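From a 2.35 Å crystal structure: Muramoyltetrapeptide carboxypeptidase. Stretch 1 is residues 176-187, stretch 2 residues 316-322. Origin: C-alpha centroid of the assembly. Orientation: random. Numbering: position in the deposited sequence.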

# COMPACT_ATOMS: atom_id res chain seq x y z
N SER B 176 -10.54 16.80 -12.38
CA SER B 176 -10.31 18.14 -11.86
C SER B 176 -9.42 18.99 -12.75
O SER B 176 -8.94 20.04 -12.31
CB SER B 176 -9.72 18.07 -10.45
OG SER B 176 -10.59 17.39 -9.56
N ASP B 177 -9.18 18.58 -14.00
CA ASP B 177 -8.36 19.35 -14.92
C ASP B 177 -9.14 20.01 -16.04
O ASP B 177 -8.69 21.02 -16.58
CB ASP B 177 -7.27 18.45 -15.53
CG ASP B 177 -6.27 17.97 -14.50
OD1 ASP B 177 -5.64 18.82 -13.83
OD2 ASP B 177 -6.13 16.74 -14.34
N PHE B 178 -10.31 19.46 -16.40
CA PHE B 178 -11.18 20.08 -17.39
C PHE B 178 -12.54 20.49 -16.83
O PHE B 178 -13.21 21.31 -17.46
CB PHE B 178 -11.41 19.14 -18.58
CG PHE B 178 -10.17 18.88 -19.39
CD1 PHE B 178 -9.72 19.81 -20.31
CD2 PHE B 178 -9.46 17.70 -19.23
CE1 PHE B 178 -8.58 19.57 -21.06
CE2 PHE B 178 -8.32 17.45 -19.98
CZ PHE B 178 -7.88 18.39 -20.89
N THR B 179 -12.95 19.96 -15.68
CA THR B 179 -14.21 20.33 -15.06
C THR B 179 -14.10 21.56 -14.17
O THR B 179 -15.11 22.21 -13.91
CB THR B 179 -14.77 19.18 -14.23
OG1 THR B 179 -13.77 18.73 -13.30
CG2 THR B 179 -15.18 18.02 -15.12
N ARG B 180 -12.90 21.89 -13.70
CA ARG B 180 -12.74 23.02 -12.80
C ARG B 180 -12.92 24.34 -13.53
O ARG B 180 -12.58 24.49 -14.70
CB ARG B 180 -11.36 22.98 -12.13
CG ARG B 180 -10.20 22.94 -13.11
CD ARG B 180 -8.92 23.40 -12.44
NE ARG B 180 -8.65 22.66 -11.22
CZ ARG B 180 -7.87 23.11 -10.23
NH1 ARG B 180 -7.30 24.30 -10.32
NH2 ARG B 180 -7.67 22.37 -9.15
N GLY B 181 -13.49 25.32 -12.81
CA GLY B 181 -13.60 26.67 -13.35
C GLY B 181 -12.31 27.45 -13.34
O GLY B 181 -12.15 28.37 -14.14
N ASP B 182 -11.39 27.11 -12.44
CA ASP B 182 -10.08 27.76 -12.37
C ASP B 182 -9.07 26.98 -13.22
O ASP B 182 -8.09 26.42 -12.73
CB ASP B 182 -9.62 27.87 -10.92
CG ASP B 182 -8.51 28.90 -10.73
OD1 ASP B 182 -7.44 28.75 -11.36
OD2 ASP B 182 -8.71 29.85 -9.95
N LEU B 183 -9.35 26.94 -14.53
CA LEU B 183 -8.54 26.16 -15.45
C LEU B 183 -7.09 26.62 -15.44
O LEU B 183 -6.79 27.81 -15.31
CB LEU B 183 -9.11 26.27 -16.87
CG LEU B 183 -10.43 25.54 -17.13
CD1 LEU B 183 -10.95 25.84 -18.52
CD2 LEU B 183 -10.26 24.04 -16.93
N SER B 184 -6.18 25.66 -15.58
CA SER B 184 -4.75 25.91 -15.55
C SER B 184 -4.21 25.93 -16.97
O SER B 184 -4.30 24.93 -17.69
CB SER B 184 -4.03 24.85 -14.72
OG SER B 184 -2.62 25.05 -14.74
N ALA B 185 -3.65 27.08 -17.37
CA ALA B 185 -3.00 27.15 -18.67
C ALA B 185 -1.73 26.32 -18.71
O ALA B 185 -1.37 25.77 -19.76
CB ALA B 185 -2.69 28.61 -19.03
N PHE B 186 -1.03 26.20 -17.58
CA PHE B 186 0.18 25.38 -17.52
C PHE B 186 -0.13 23.92 -17.80
O PHE B 186 0.61 23.24 -18.53
CB PHE B 186 0.85 25.54 -16.16
CG PHE B 186 2.09 24.71 -15.99
CD1 PHE B 186 2.02 23.44 -15.44
CD2 PHE B 186 3.33 25.21 -16.36
CE1 PHE B 186 3.17 22.68 -15.28
CE2 PHE B 186 4.47 24.46 -16.19
CZ PHE B 186 4.39 23.19 -15.65
N THR B 187 -1.23 23.41 -17.24
CA THR B 187 -1.57 22.00 -17.42
C THR B 187 -2.08 21.73 -18.83
O THR B 187 -1.66 20.76 -19.48
CB THR B 187 -2.61 21.58 -16.39
OG1 THR B 187 -2.06 21.70 -15.07
CG2 THR B 187 -3.05 20.13 -16.62
N HIS B 316 -1.15 15.63 -7.93
CA HIS B 316 -2.54 16.07 -7.84
C HIS B 316 -2.63 17.56 -7.55
O HIS B 316 -3.30 18.00 -6.62
CB HIS B 316 -3.29 15.26 -6.79
CG HIS B 316 -3.36 13.80 -7.09
ND1 HIS B 316 -2.25 12.97 -7.06
CD2 HIS B 316 -4.40 13.01 -7.43
CE1 HIS B 316 -2.62 11.74 -7.36
NE2 HIS B 316 -3.92 11.74 -7.60
N THR B 317 -1.93 18.36 -8.35
CA THR B 317 -1.91 19.80 -8.23
C THR B 317 -2.59 20.44 -9.43
O THR B 317 -2.84 19.79 -10.45
CB THR B 317 -0.47 20.32 -8.11
OG1 THR B 317 0.28 19.93 -9.26
CG2 THR B 317 0.20 19.76 -6.86
N LYS B 318 -2.89 21.73 -9.30
CA LYS B 318 -3.50 22.46 -10.41
C LYS B 318 -2.57 22.48 -11.62
O LYS B 318 -3.00 22.19 -12.74
CB LYS B 318 -3.85 23.88 -9.98
CG LYS B 318 -4.16 24.81 -11.13
CD LYS B 318 -4.47 26.22 -10.65
CE LYS B 318 -4.66 27.17 -11.82
NZ LYS B 318 -5.00 28.54 -11.37
N ASP B 319 -1.30 22.81 -11.41
CA ASP B 319 -0.31 22.82 -12.47
C ASP B 319 0.42 21.49 -12.50
O ASP B 319 1.11 21.13 -11.54
CB ASP B 319 0.67 23.98 -12.29
CG ASP B 319 0.08 25.31 -12.69
OD1 ASP B 319 -1.16 25.44 -12.69
OD2 ASP B 319 0.87 26.23 -13.02
N LYS B 320 0.27 20.75 -13.60
CA LYS B 320 0.95 19.48 -13.78
C LYS B 320 1.38 19.34 -15.23
O LYS B 320 0.84 20.00 -16.12
CB LYS B 320 0.05 18.30 -13.38
CG LYS B 320 -1.10 18.04 -14.34
CD LYS B 320 -2.01 16.93 -13.84
CE LYS B 320 -2.71 17.35 -12.56
NZ LYS B 320 -3.59 16.27 -12.02
N VAL B 321 2.36 18.47 -15.46
CA VAL B 321 2.87 18.21 -16.79
C VAL B 321 2.40 16.83 -17.24
O VAL B 321 1.94 16.01 -16.44
CB VAL B 321 4.41 18.31 -16.85
CG1 VAL B 321 4.86 19.73 -16.54
CG2 VAL B 321 5.04 17.32 -15.89
N THR B 322 2.52 16.59 -18.54
CA THR B 322 2.17 15.30 -19.14
C THR B 322 3.47 14.53 -19.38
O THR B 322 4.29 14.93 -20.22
CB THR B 322 1.39 15.49 -20.44
OG1 THR B 322 0.13 16.11 -20.15
CG2 THR B 322 1.14 14.15 -21.10
O HOH W 1 -0.11 18.71 -18.16

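What holds the start of the helix at Ala185 against the other stretch? Thr187 OG1 works in both directions: it donates to Lys318 O at 2.6 Å and accepts from Lys320 N at 2.9 Å. One hydroxyl thus satisfies two backbone groups, a carbonyl and an amide, of a segment without regular secondary structure. A CA-H...O contact from Thr187 CA to Lys320 O, at 3.4 Å, lies beside this pair, where the two backbones approach most closely.

How is Ser184 satisfied? It occupies the N-cap position, and its OG accepts from Thr187 N at 3.3 Å, serving an amide that the helix's first turn leaves without a backbone acceptor. The same OG donates to Asp319 OD1 at 2.5 Å, so the cap is itself tied to the second stretch. Asp319 O is taken up within its own stretch, by Thr317 OG1 at 2.7 Å.

Where do the charges pair? The extended side chain of Lys318, t at all four chi angles, carries its NZ to Asp182 OD1 in a salt bridge whose hydrogen bond is very short, 2.4 Å. Lys320 NZ and Asp177 OD2 form a looser salt bridge at 3.5 Å, with a weak hydrogen bond; each of these atoms also has hydrogen bonding beyond the two stretches. Two Arg180 donors are used within its own stretch, NE on Ser176 O at 2.9 Å and NH1 weakly on Asp182 O at 3.3 Å, while Lys318 CA lies over one face of its guanidinium.

What serves the remaining carbonyls near Thr187? A water donates to Thr187 O at 2.9 Å and to Lys320 O at 2.6 Å, bridging the stretches, and accepts from Thr322 OG1 at 3.3 Å. Nearby, Phe186 adds an apolar contact, its CZ 3.6 Å from Val321 CG1.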